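PDB 5TXE: lasso peptide isopeptidase AtxE2 from Asticcacaulis excentricus, which hydrolyses the isopeptide bond of the lasso peptides astexin-2 and astexin-3, opening the threaded knot and turning them into linear peptides. Local coordinates for residues 222-227 / 563-568; 284-289 / 337-342; 413-418 / 504-509; 471-476 / 492-497. The protein carries 1 engineered substitution. All coordinates share one frame; numbering follows the deposited sequence.

Contact 1 of 4, residues 222-227 / 563-568; sequences RVLEPI and GPRISG
L224 and R565 mark the closest backbone approach, with CA atoms 10.9 Å apart, so the loop 222-227 and the helical segment 563-568 meet through side chains alone. R565 leaves the helix with CG turned away from its backbone N (chi1 165°), then folds through two tight turns (chi2 56°, chi3 70°) that bring NH1 4.3 Å from the L224 CD2 methyl. The main polar duty of that guanidinium lies elsewhere: NH1 donates to the carbonyl oxygen of W116. In the second pairing the charge comes from the other side, as R222 NH2 lies 4.3 Å from I566 CD1, the end of the isoleucine's long branch. R222 also makes a cation-pi contact with Y118. Farther along, the E225 carboxylate reaches forward past the cis peptide before P226, and its OE1 accepts from the backbone N of I227 at 2.7 Å, from above the carboxylate plane. The loop follows helix 190-202 and leads into strand 230-235 of the propeller domain, whereas helix 563-570 belongs to the hydrolase domain; I566 also packs on the backbone of the bound lasso peptide, near W116 and N562, which bind astexin-3. With only 86 Å² buried and each arginine spending its charge on a third residue, the two segments meet by loose van der Waals contact at a substrate site between domains.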
loop_
_atom_site.group_PDB
_atom_site.type_symbol
_atom_site.label_atom_id
_atom_site.label_comp_id
_atom_site.label_asym_id
_atom_site.label_seq_id
_atom_site.Cartn_x
_atom_site.Cartn_y
_atom_site.Cartn_z
ATOM N N ARG A 222 -9.002 0.008 -24.113
ATOM C CA ARG A 222 -8.209 -0.983 -23.395
ATOM C C ARG A 222 -8.560 -2.378 -23.894
ATOM O O ARG A 222 -9.656 -2.615 -24.441
ATOM C CB ARG A 222 -8.521 -0.887 -21.899
ATOM C CG ARG A 222 -8.345 0.522 -21.416
ATOM C CD ARG A 222 -7.575 0.911 -20.142
ATOM N NE ARG A 222 -8.228 0.585 -18.877
ATOM C CZ ARG A 222 -8.073 1.215 -17.693
ATOM N NH1 ARG A 222 -7.369 2.342 -17.516
ATOM N NH2 ARG A 222 -8.703 0.709 -16.637
ATOM N N VAL A 223 -7.662 -3.308 -23.646
ATOM C CA VAL A 223 -7.872 -4.684 -23.958
ATOM C C VAL A 223 -8.792 -5.269 -22.897
ATOM O O VAL A 223 -8.520 -5.167 -21.689
ATOM C CB VAL A 223 -6.542 -5.464 -23.886
ATOM C CG1 VAL A 223 -6.780 -6.954 -24.039
ATOM C CG2 VAL A 223 -5.533 -4.937 -24.928
ATOM N N LEU A 224 -9.843 -5.933 -23.346
ATOM C CA LEU A 224 -10.799 -6.642 -22.458
ATOM C C LEU A 224 -10.349 -8.077 -22.191
ATOM O O LEU A 224 -9.853 -8.757 -23.084
ATOM C CB LEU A 224 -12.167 -6.699 -23.128
ATOM C CG LEU A 224 -12.732 -5.310 -23.471
ATOM C CD1 LEU A 224 -14.028 -5.430 -24.305
ATOM C CD2 LEU A 224 -12.974 -4.498 -22.198
ATOM N N GLU A 225 -10.605 -8.557 -20.987
ATOM C CA GLU A 225 -10.639 -10.001 -20.733
ATOM C C GLU A 225 -11.647 -10.677 -21.680
ATOM O O GLU A 225 -12.600 -10.037 -22.078
ATOM C CB GLU A 225 -11.040 -10.215 -19.280
ATOM C CG GLU A 225 -9.927 -9.902 -18.295
ATOM C CD GLU A 225 -8.731 -10.836 -18.472
ATOM O OE1 GLU A 225 -8.843 -11.887 -19.163
ATOM O OE2 GLU A 225 -7.668 -10.541 -17.902
ATOM N N PRO A 226 -11.507 -11.958 -22.035
ATOM C CA PRO A 226 -10.531 -12.887 -21.451
ATOM C C PRO A 226 -9.267 -12.859 -22.279
ATOM O O PRO A 226 -9.330 -12.854 -23.506
ATOM C CB PRO A 226 -11.222 -14.256 -21.628
ATOM C CG PRO A 226 -11.987 -14.104 -22.925
ATOM C CD PRO A 226 -12.410 -12.629 -23.007
ATOM N N ILE A 227 -8.134 -12.856 -21.621
ATOM C CA ILE A 227 -6.879 -13.029 -22.311
ATOM C C ILE A 227 -6.159 -14.149 -21.561
ATOM O O ILE A 227 -5.931 -14.041 -20.366
ATOM C CB ILE A 227 -5.984 -11.777 -22.185
ATOM C CG1 ILE A 227 -6.561 -10.589 -22.927
ATOM C CG2 ILE A 227 -4.575 -12.062 -22.692
ATOM C CD1 ILE A 227 -6.718 -10.743 -24.432
ATOM N N GLY A 563 -15.578 6.372 -17.650
ATOM C CA GLY A 563 -16.164 5.652 -18.776
ATOM C C GLY A 563 -17.253 4.697 -18.337
ATOM O O GLY A 563 -17.387 4.408 -17.144
ATOM N N PRO A 564 -17.965 4.129 -19.301
ATOM C CA PRO A 564 -19.238 3.490 -18.910
ATOM C C PRO A 564 -19.111 2.189 -18.168
ATOM O O PRO A 564 -19.981 1.847 -17.361
ATOM C CB PRO A 564 -19.973 3.292 -20.231
ATOM C CG PRO A 564 -19.057 3.789 -21.291
ATOM C CD PRO A 564 -17.935 4.550 -20.697
ATOM N N ARG A 565 -18.013 1.488 -18.377
ATOM C CA ARG A 565 -17.791 0.205 -17.712
ATOM C C ARG A 565 -17.546 0.350 -16.205
ATOM O O ARG A 565 -18.261 -0.239 -15.389
ATOM C CB ARG A 565 -16.642 -0.489 -18.362
ATOM C CG ARG A 565 -15.999 -1.662 -17.664
ATOM C CD ARG A 565 -16.992 -2.734 -17.341
ATOM N NE ARG A 565 -17.461 -3.398 -18.536
ATOM C CZ ARG A 565 -16.811 -4.366 -19.172
ATOM N NH1 ARG A 565 -15.622 -4.764 -18.760
ATOM N NH2 ARG A 565 -17.366 -4.915 -20.246
ATOM N N ILE A 566 -16.534 1.113 -15.825
ATOM C CA ILE A 566 -16.272 1.312 -14.434
ATOM C C ILE A 566 -17.381 2.114 -13.750
ATOM O O ILE A 566 -17.724 1.802 -12.609
ATOM C CB ILE A 566 -14.894 1.928 -14.188
ATOM C CG1 ILE A 566 -13.821 0.868 -14.486
ATOM C CG2 ILE A 566 -14.718 2.345 -12.736
ATOM C CD1 ILE A 566 -12.429 1.462 -14.639
ATOM N N SER A 567 -17.901 3.139 -14.438
ATOM C CA SER A 567 -18.992 3.900 -13.910
ATOM C C SER A 567 -20.179 2.994 -13.496
ATOM O O SER A 567 -20.729 3.115 -12.396
ATOM C CB SER A 567 -19.468 4.954 -14.909
ATOM O OG SER A 567 -20.670 5.542 -14.438
ATOM N N GLY A 568 -20.575 2.120 -14.398
ATOM C CA GLY A 568 -21.644 1.147 -14.150
ATOM C C GLY A 568 -21.316 0.190 -13.004
ATOM O O GLY A 568 -22.162 -0.075 -12.160
#

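Contact 2 of 4, residues 284-289 / 337-342; sequences LVARRG and DALKPV
L284 throws its side chain out with CG anti to the backbone N (chi1 -174°), and its CD2, anti to CA, becomes the extended tip; L339 turns CG beside its own N (chi1 -64°) and offers the CD2 branch that folds back rather than the outstretched CD1. The two CD2 methyls come to 4.4 Å. The same L339 methyl lies 4.5 Å from CB of A286, so one branch rests against two residues of a single strand. That choice of residues follows from strand alternation: L284 and A286 point toward 337-342, while V285 between them points away and packs on S269 and S271 of strand 266-271. Strand 283-288 belongs to one four-stranded antiparallel sheet of the propeller, and the 337-342 turn joins strands 328-335 and 342-347 of the next. M334 touches both leucines, and C301, disulfide-bonded to C296, is touched by L284. Charges keep to the periphery: R288 NH2 and D337 OD1 stand 5.9 Å apart, beyond a salt bridge, and K340 pairs instead with E298. Methyl groups at about 4.4 Å impose no direction on one another, so this small join between neighbouring sheets probably rests on shape and the exclusion of water, while backbone hydrogen bonds, among them those of L284 with C296 and C301, help to place the strand.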
loop_
_atom_site.group_PDB
_atom_site.type_symbol
_atom_site.label_atom_id
_atom_site.label_comp_id
_atom_site.label_asym_id
_atom_site.label_seq_id
_atom_site.Cartn_x
_atom_site.Cartn_y
_atom_site.Cartn_z
ATOM N N LEU A 284 -9.161 -21.319 13.871
ATOM C CA LEU A 284 -8.337 -22.456 13.573
ATOM C C LEU A 284 -9.071 -23.798 13.733
ATOM O O LEU A 284 -9.697 -24.042 14.778
ATOM C CB LEU A 284 -7.207 -22.494 14.547
ATOM C CG LEU A 284 -6.174 -23.574 14.266
ATOM C CD1 LEU A 284 -5.475 -23.316 12.951
ATOM C CD2 LEU A 284 -5.170 -23.573 15.390
ATOM N N VAL A 285 -8.970 -24.649 12.716
ATOM C CA VAL A 285 -9.531 -26.020 12.758
ATOM C C VAL A 285 -8.458 -27.067 12.417
ATOM O O VAL A 285 -7.521 -26.807 11.651
ATOM C CB VAL A 285 -10.783 -26.250 11.885
ATOM C CG1 VAL A 285 -11.731 -25.059 11.915
ATOM C CG2 VAL A 285 -10.409 -26.567 10.465
ATOM N N ALA A 286 -8.586 -28.225 13.051
ATOM C CA ALA A 286 -7.685 -29.342 12.851
ATOM C C ALA A 286 -8.457 -30.600 12.385
ATOM O O ALA A 286 -9.481 -30.958 12.992
ATOM C CB ALA A 286 -6.943 -29.619 14.135
ATOM N N ARG A 287 -7.976 -31.222 11.305
ATOM C CA ARG A 287 -8.500 -32.486 10.789
ATOM C C ARG A 287 -7.385 -33.533 10.801
ATOM O O ARG A 287 -6.315 -33.274 10.247
ATOM C CB ARG A 287 -8.990 -32.312 9.349
ATOM C CG ARG A 287 -10.124 -31.321 9.146
ATOM C CD ARG A 287 -10.408 -31.077 7.656
ATOM N NE ARG A 287 -10.570 -32.340 6.929
ATOM C CZ ARG A 287 -11.719 -32.992 6.724
ATOM N NH1 ARG A 287 -12.887 -32.514 7.171
ATOM N NH2 ARG A 287 -11.693 -34.144 6.043
ATOM N N ARG A 288 -7.571 -34.672 11.479
ATOM C CA ARG A 288 -6.615 -35.783 11.366
ATOM C C ARG A 288 -7.043 -36.617 10.142
ATOM O O ARG A 288 -8.080 -37.241 10.160
ATOM C CB ARG A 288 -6.599 -36.609 12.658
ATOM C CG ARG A 288 -5.857 -37.957 12.585
ATOM C CD ARG A 288 -5.460 -38.513 13.972
ATOM N NE ARG A 288 -4.289 -37.802 14.523
ATOM C CZ ARG A 288 -3.012 -38.185 14.401
ATOM N NH1 ARG A 288 -2.669 -39.313 13.780
ATOM N NH2 ARG A 288 -2.059 -37.428 14.927
ATOM N N GLY A 289 -6.229 -36.649 9.097
ATOM C CA GLY A 289 -6.551 -37.341 7.863
ATOM C C GLY A 289 -7.928 -36.912 7.350
ATOM O O GLY A 289 -8.187 -35.724 7.166
ATOM N N ASP A 337 -0.313 -31.699 18.984
ATOM C CA ASP A 337 -1.182 -32.687 19.642
ATOM C C ASP A 337 -2.536 -32.118 20.081
ATOM O O ASP A 337 -3.542 -32.798 20.031
ATOM C CB ASP A 337 -0.463 -33.251 20.885
ATOM C CG ASP A 337 0.660 -34.233 20.522
ATOM O OD1 ASP A 337 0.695 -34.697 19.348
ATOM O OD2 ASP A 337 1.489 -34.558 21.413
ATOM N N ALA A 338 -2.538 -30.873 20.531
ATOM C CA ALA A 338 -3.698 -30.267 21.157
ATOM C C ALA A 338 -4.027 -28.921 20.503
ATOM O O ALA A 338 -3.476 -28.582 19.448
ATOM C CB ALA A 338 -3.418 -30.093 22.646
ATOM N N LEU A 339 -4.924 -28.174 21.143
ATOM C CA LEU A 339 -5.344 -26.836 20.698
ATOM C C LEU A 339 -5.189 -25.790 21.802
ATOM O O LEU A 339 -6.157 -25.136 22.203
ATOM C CB LEU A 339 -6.772 -26.882 20.212
ATOM C CG LEU A 339 -6.887 -27.770 18.978
ATOM C CD1 LEU A 339 -8.341 -27.977 18.620
ATOM C CD2 LEU A 339 -6.148 -27.179 17.779
ATOM N N LYS A 340 -3.947 -25.658 22.260
ATOM C CA LYS A 340 -3.548 -24.744 23.325
ATOM C C LYS A 340 -2.423 -23.802 22.875
ATOM O O LYS A 340 -1.281 -23.989 23.265
ATOM C CB LYS A 340 -3.022 -25.546 24.541
ATOM C CG LYS A 340 -4.053 -26.055 25.555
ATOM C CD LYS A 340 -5.443 -25.421 25.512
ATOM C CE LYS A 340 -6.192 -25.682 26.814
ATOM N NZ LYS A 340 -7.593 -25.185 26.744
ATOM N N PRO A 341 -2.735 -22.773 22.080
ATOM C CA PRO A 341 -1.677 -21.861 21.635
ATOM C C PRO A 341 -1.150 -20.992 22.740
ATOM O O PRO A 341 -1.889 -20.588 23.597
ATOM C CB PRO A 341 -2.343 -21.026 20.566
ATOM C CG PRO A 341 -3.794 -21.218 20.751
ATOM C CD PRO A 341 -4.023 -22.517 21.442
ATOM N N VAL A 342 0.157 -20.762 22.730
ATOM C CA VAL A 342 0.825 -19.876 23.663
ATOM C C VAL A 342 1.510 -18.717 22.909
ATOM O O VAL A 342 2.239 -18.937 21.933
ATOM C CB VAL A 342 1.882 -20.652 24.457
ATOM C CG1 VAL A 342 2.613 -19.728 25.423
ATOM C CG2 VAL A 342 1.201 -21.791 25.214
#

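Contact 3 of 4, residues 413-418 / 504-509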
loop_
_atom_site.group_PDB
_atom_site.type_symbol
_atom_site.label_atom_id
_atom_site.label_comp_id
_atom_site.label_asym_id
_atom_site.label_seq_id
_atom_site.Cartn_x
_atom_site.Cartn_y
_atom_site.Cartn_z
ATOM N N ILE A 413 -16.501 2.454 18.613
ATOM C CA ILE A 413 -15.511 1.636 17.899
ATOM C C ILE A 413 -14.147 1.976 18.409
ATOM O O ILE A 413 -13.841 3.125 18.638
ATOM C CB ILE A 413 -15.620 1.854 16.383
ATOM C CG1 ILE A 413 -16.937 1.271 15.889
ATOM C CG2 ILE A 413 -14.435 1.238 15.655
ATOM C CD1 ILE A 413 -17.444 1.913 14.629
ATOM N N GLU A 414 -13.346 0.958 18.618
ATOM C CA GLU A 414 -11.979 1.136 19.088
ATOM C C GLU A 414 -11.123 1.751 17.985
ATOM O O GLU A 414 -11.163 1.312 16.857
ATOM C CB GLU A 414 -11.363 -0.217 19.495
ATOM C CG GLU A 414 -12.115 -0.895 20.652
ATOM C CD GLU A 414 -11.585 -2.269 21.043
ATOM O OE1 GLU A 414 -10.551 -2.747 20.521
ATOM O OE2 GLU A 414 -12.189 -2.834 21.956
ATOM N N VAL A 415 -10.341 2.751 18.346
ATOM C CA VAL A 415 -9.507 3.462 17.411
ATOM C C VAL A 415 -8.081 3.520 17.936
ATOM O O VAL A 415 -7.884 3.750 19.125
ATOM C CB VAL A 415 -9.996 4.891 17.307
ATOM C CG1 VAL A 415 -9.050 5.716 16.428
ATOM C CG2 VAL A 415 -11.408 4.910 16.761
ATOM N N PHE A 416 -7.088 3.309 17.070
ATOM C CA PHE A 416 -5.752 3.780 17.425
ATOM C C PHE A 416 -5.238 4.767 16.372
ATOM O O PHE A 416 -5.768 4.822 15.240
ATOM C CB PHE A 416 -4.799 2.614 17.673
ATOM C CG PHE A 416 -4.174 2.020 16.414
ATOM C CD1 PHE A 416 -4.786 0.984 15.732
ATOM C CD2 PHE A 416 -2.935 2.477 15.964
ATOM C CE1 PHE A 416 -4.192 0.400 14.615
ATOM C CE2 PHE A 416 -2.339 1.936 14.833
ATOM C CZ PHE A 416 -2.964 0.886 14.161
ATOM N N SER A 417 -4.250 5.554 16.774
ATOM C CA SER A 417 -3.486 6.383 15.874
ATOM C C SER A 417 -2.195 6.754 16.543
ATOM O O SER A 417 -2.051 6.495 17.718
ATOM C CB SER A 417 -4.275 7.637 15.540
ATOM O OG SER A 417 -5.368 7.306 14.707
ATOM N N ASP A 418 -1.240 7.330 15.811
ATOM C CA ASP A 418 0.047 7.717 16.369
ATOM C C ASP A 418 0.200 9.221 16.381
ATOM O O ASP A 418 -0.136 9.871 15.420
ATOM C CB ASP A 418 1.193 7.033 15.621
ATOM C CG ASP A 418 1.277 5.499 15.927
ATOM O OD1 ASP A 418 1.354 5.121 17.141
ATOM O OD2 ASP A 418 1.238 4.663 14.976
ATOM N N GLU A 504 -12.468 14.193 14.467
ATOM C CA GLU A 504 -12.901 15.216 15.400
ATOM C C GLU A 504 -12.695 14.746 16.871
ATOM O O GLU A 504 -12.206 15.516 17.678
ATOM C CB GLU A 504 -14.327 15.638 15.127
ATOM C CG GLU A 504 -14.491 16.412 13.807
ATOM C CD GLU A 504 -15.949 16.680 13.421
ATOM O OE1 GLU A 504 -16.875 16.144 14.093
ATOM O OE2 GLU A 504 -16.190 17.449 12.452
ATOM N N ASP A 505 -12.933 13.476 17.173
ATOM C CA ASP A 505 -12.634 12.931 18.517
ATOM C C ASP A 505 -11.152 13.015 18.823
ATOM O O ASP A 505 -10.764 13.459 19.894
ATOM C CB ASP A 505 -13.092 11.471 18.640
ATOM C CG ASP A 505 -14.607 11.314 18.487
ATOM O OD1 ASP A 505 -15.326 12.287 18.766
ATOM O OD2 ASP A 505 -15.102 10.227 18.086
ATOM N N LEU A 506 -10.305 12.631 17.871
ATOM C CA LEU A 506 -8.877 12.689 18.114
ATOM C C LEU A 506 -8.399 14.113 18.317
ATOM O O LEU A 506 -7.519 14.373 19.146
ATOM C CB LEU A 506 -8.068 12.024 17.006
ATOM C CG LEU A 506 -8.295 10.542 16.940
ATOM C CD1 LEU A 506 -7.903 9.960 15.570
ATOM C CD2 LEU A 506 -7.480 9.890 18.061
ATOM N N ILE A 507 -8.925 15.011 17.514
ATOM C CA ILE A 507 -8.509 16.390 17.610
ATOM C C ILE A 507 -8.935 16.908 18.986
ATOM O O ILE A 507 -8.157 17.579 19.658
ATOM C CB ILE A 507 -9.150 17.245 16.487
ATOM C CG1 ILE A 507 -8.543 16.868 15.117
ATOM C CG2 ILE A 507 -8.940 18.711 16.717
ATOM C CD1 ILE A 507 -9.290 17.496 13.968
ATOM N N ASP A 508 -10.184 16.651 19.358
ATOM C CA ASP A 508 -10.687 17.095 20.667
ATOM C C ASP A 508 -9.846 16.546 21.800
ATOM O O ASP A 508 -9.561 17.252 22.739
ATOM C CB ASP A 508 -12.140 16.678 20.894
ATOM C CG ASP A 508 -13.127 17.466 20.025
ATOM O OD1 ASP A 508 -12.750 18.538 19.487
ATOM O OD2 ASP A 508 -14.280 17.010 19.863
ATOM N N ASP A 509 -9.432 15.298 21.701
ATOM C CA ASP A 509 -8.552 14.735 22.709
ATOM C C ASP A 509 -7.266 15.535 22.831
ATOM O O ASP A 509 -6.833 15.878 23.923
ATOM C CB ASP A 509 -8.236 13.263 22.351
ATOM C CG ASP A 509 -7.345 12.551 23.398
ATOM O OD1 ASP A 509 -7.863 12.142 24.441
ATOM O OD2 ASP A 509 -6.130 12.355 23.169
#
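L506 reaches from the 504-509 part of helix 494-512 toward the strand with CG anti to its carbonyl carbon (chi1 -66°) and CD1 nearly extended from CA, so that this one methyl does all the touching. It lies 3.8 Å from S417 OG and 4.5 Å from V415 CG1, two residues on the same face of the strand, while F416 between them points away and stacks on H468. S417 sets OG beside its own backbone N (chi1 -71°). There the hydroxyl donates to F416 O at 2.6 Å, approaching the carbonyl from the side with a C=O...OG angle of 99°, and accepts from the backbone N of H468. The methyl therefore packs against a hydroxyl already engaged twice. This is the helix-on-sheet packing of the alpha/beta-hydrolase fold: strand 414-421 lies next to the edge of the eight-stranded mixed sheet, and L506 also touches L465 and F467 of the adjoining strand and L407 of the edge strand. Replacing S417 by an alanine would probably leave the H468 amide without this acceptor and open a small gap beside the L506 methyl. One residue earlier on the helix, D505 forms a salt bridge with R410, from the turn between strands 401-408 and 414-421.

Contact 4 of 4, residues 471-476 / 492-497; sequences RSEASY and NWRNRW
An ST motif at S472, whose OG accepts from S475 N at 3.1 Å, faces N495 in the first turn of helix 494-512. N495 swings CG to the side opposite its backbone N (chi1 -164°), which lays the carboxamide along the serine: OD1 lies 3.2 Å from S472 CB. The same oxygen takes a hydrogen bond from a water at 2.6 Å, and that water accepts from E473 N at 3.0 Å, so the polar link is relayed. The loop 471-476 follows strand 463-467 of the alpha/beta-hydrolase sheet, and helix 494-512 comes before strand 521-525, which leads to the nucleophile position, an engineered alanine in this structure. E489, from helix 482-490, hydrogen-bonds S472 OG as well. A leucine in place of N495 would remove OD1 and is likely to leave the bridging water without its acceptor and E473 N more loosely bound. Beside this link, E473 OE1 faces the edge of the R494 guanidinium, with NH2 4.4 Å away, near but not paired. Within the loop, S475 OG donates to S472 O on a lone pair, and R471 NE reaches S475 OG at 3.1 Å while Y476 CE1 sits over one face of its guanidinium, toward the rim.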
loop_
_atom_site.group_PDB
_atom_site.type_symbol
_atom_site.label_atom_id
_atom_site.label_comp_id
_atom_site.label_asym_id
_atom_site.label_seq_id
_atom_site.Cartn_x
_atom_site.Cartn_y
_atom_site.Cartn_z
ATOM N N ARG A 471 -12.362 0.709 11.825
ATOM C CA ARG A 471 -13.412 -0.168 11.326
ATOM C C ARG A 471 -14.760 0.529 11.156
ATOM O O ARG A 471 -15.116 1.464 11.920
ATOM C CB ARG A 471 -13.550 -1.392 12.237
ATOM C CG ARG A 471 -12.435 -2.404 11.985
ATOM C CD ARG A 471 -12.677 -3.735 12.678
ATOM N NE ARG A 471 -13.907 -4.416 12.248
ATOM C CZ ARG A 471 -14.438 -5.481 12.853
ATOM N NH1 ARG A 471 -13.844 -6.025 13.910
ATOM N NH2 ARG A 471 -15.571 -6.011 12.404
ATOM N N SER A 472 -15.493 0.112 10.120
ATOM C CA SER A 472 -16.808 0.684 9.911
ATOM C C SER A 472 -17.839 -0.087 10.760
ATOM O O SER A 472 -17.606 -1.234 11.107
ATOM C CB SER A 472 -17.224 0.581 8.459
ATOM O OG SER A 472 -17.361 -0.774 8.103
ATOM N N GLU A 473 -18.972 0.543 11.035
ATOM C CA GLU A 473 -20.113 -0.137 11.688
ATOM C C GLU A 473 -20.546 -1.364 10.875
ATOM O O GLU A 473 -20.806 -2.427 11.427
ATOM C CB GLU A 473 -21.283 0.841 11.847
ATOM C CG GLU A 473 -20.924 2.060 12.727
ATOM C CD GLU A 473 -21.988 3.167 12.807
ATOM O OE1 GLU A 473 -23.122 2.843 13.222
ATOM O OE2 GLU A 473 -21.687 4.362 12.483
ATOM N N ALA A 474 -20.596 -1.208 9.549
ATOM C CA ALA A 474 -21.008 -2.279 8.646
ATOM C C ALA A 474 -20.117 -3.497 8.764
ATOM O O ALA A 474 -20.559 -4.606 8.527
ATOM C CB ALA A 474 -21.003 -1.803 7.202
ATOM N N SER A 475 -18.837 -3.298 9.070
ATOM C CA SER A 475 -17.932 -4.436 9.209
ATOM C C SER A 475 -18.281 -5.305 10.442
ATOM O O SER A 475 -17.798 -6.425 10.544
ATOM C CB SER A 475 -16.493 -3.960 9.308
ATOM O OG SER A 475 -16.289 -3.298 10.557
ATOM N N TYR A 476 -19.097 -4.776 11.356
ATOM C CA TYR A 476 -19.624 -5.524 12.507
ATOM C C TYR A 476 -20.982 -6.235 12.262
ATOM O O TYR A 476 -21.546 -6.817 13.195
ATOM C CB TYR A 476 -19.765 -4.585 13.729
ATOM C CG TYR A 476 -18.426 -4.188 14.299
ATOM C CD1 TYR A 476 -17.705 -5.088 15.063
ATOM C CD2 TYR A 476 -17.865 -2.942 14.039
ATOM C CE1 TYR A 476 -16.474 -4.763 15.567
ATOM C CE2 TYR A 476 -16.637 -2.599 14.553
ATOM C CZ TYR A 476 -15.943 -3.521 15.311
ATOM O OH TYR A 476 -14.711 -3.233 15.830
ATOM N N ASN A 492 -25.859 7.103 2.337
ATOM C CA ASN A 492 -25.920 8.363 3.102
ATOM C C ASN A 492 -24.572 8.782 3.687
ATOM O O ASN A 492 -24.498 9.500 4.708
ATOM C CB ASN A 492 -27.003 8.255 4.193
ATOM C CG ASN A 492 -28.395 8.204 3.589
ATOM O OD1 ASN A 492 -28.776 9.090 2.830
ATOM N ND2 ASN A 492 -29.118 7.112 3.843
ATOM N N TRP A 493 -23.508 8.278 3.058
ATOM C CA TRP A 493 -22.174 8.529 3.520
ATOM C C TRP A 493 -21.972 8.180 5.010
ATOM O O TRP A 493 -21.210 8.815 5.706
ATOM C CB TRP A 493 -21.831 9.997 3.279
ATOM C CG TRP A 493 -21.784 10.371 1.786
ATOM C CD1 TRP A 493 -22.753 11.021 1.051
ATOM C CD2 TRP A 493 -20.714 10.107 0.878
ATOM N NE1 TRP A 493 -22.323 11.198 -0.235
ATOM C CE2 TRP A 493 -21.086 10.625 -0.366
ATOM C CE3 TRP A 493 -19.472 9.505 1.013
ATOM C CZ2 TRP A 493 -20.262 10.554 -1.457
ATOM C CZ3 TRP A 493 -18.650 9.423 -0.086
ATOM C CH2 TRP A 493 -19.047 9.955 -1.295
ATOM N N ARG A 494 -22.629 7.136 5.479
ATOM C CA ARG A 494 -22.596 6.798 6.908
ATOM C C ARG A 494 -21.170 6.559 7.379
ATOM O O ARG A 494 -20.757 7.140 8.351
ATOM C CB ARG A 494 -23.528 5.585 7.225
ATOM C CG ARG A 494 -25.029 5.961 7.330
ATOM C CD ARG A 494 -26.030 4.758 7.339
ATOM N NE ARG A 494 -25.822 3.969 8.569
ATOM C CZ ARG A 494 -26.746 3.257 9.223
ATOM N NH1 ARG A 494 -28.005 3.187 8.811
ATOM N NH2 ARG A 494 -26.394 2.611 10.324
ATOM N N ASN A 495 -20.376 5.758 6.652
ATOM C CA ASN A 495 -19.021 5.531 7.108
ATOM C C ASN A 495 -18.114 6.763 6.996
ATOM O O ASN A 495 -17.216 6.940 7.809
ATOM C CB ASN A 495 -18.361 4.328 6.424
ATOM C CG ASN A 495 -17.105 3.864 7.180
ATOM O OD1 ASN A 495 -17.113 3.775 8.411
ATOM N ND2 ASN A 495 -16.040 3.602 6.461
ATOM N N ARG A 496 -18.350 7.622 6.017
ATOM C CA ARG A 496 -17.540 8.775 5.919
ATOM C C ARG A 496 -17.753 9.644 7.097
ATOM O O ARG A 496 -16.801 10.285 7.585
ATOM C CB ARG A 496 -17.897 9.582 4.672
ATOM C CG ARG A 496 -16.702 10.129 3.969
ATOM C CD ARG A 496 -16.163 8.926 3.239
ATOM N NE ARG A 496 -14.787 8.791 3.361
ATOM C CZ ARG A 496 -14.100 7.807 2.818
ATOM N NH1 ARG A 496 -14.690 6.876 2.109
ATOM N NH2 ARG A 496 -12.798 7.798 2.965
ATOM N N TRP A 497 -19.013 9.735 7.565
ATOM C CA TRP A 497 -19.263 10.464 8.846
ATOM C C TRP A 497 -18.563 9.821 10.048
ATOM O O TRP A 497 -18.069 10.497 10.924
ATOM C CB TRP A 497 -20.741 10.545 9.148
ATOM C CG TRP A 497 -21.454 11.601 8.426
ATOM C CD1 TRP A 497 -22.407 11.459 7.411
ATOM C CD2 TRP A 497 -21.352 12.983 8.698
ATOM N NE1 TRP A 497 -22.872 12.703 7.054
ATOM C CE2 TRP A 497 -22.236 13.648 7.829
ATOM C CE3 TRP A 497 -20.587 13.728 9.592
ATOM C CZ2 TRP A 497 -22.362 15.009 7.827
ATOM C CZ3 TRP A 497 -20.725 15.085 9.592
ATOM C CH2 TRP A 497 -21.600 15.719 8.719
HETATM O O HOH W 1 -19.191 3.265 9.862
#

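Contact 3 is the buried one, an apolar methyl set against a strand of the hydrolase sheet; contacts 1, 2 and 4 are only partly buried. Contacts 3 and 4 share helix 494-512 and touch each other, I413 CD1 lying 3.6 Å from R471 O, but contact 4 uses the start of the helix and replaces apolar packing by a water relay. Contact 2, about 38 Å from contact 3 between centres, stays within the propeller domain and is purely methyl on methyl, without the hydroxyl of contact 3, joining neighbouring sheets. Contact 1 alone joins the two domains, and only there do methyls meet arginine ends, beside the bound peptide.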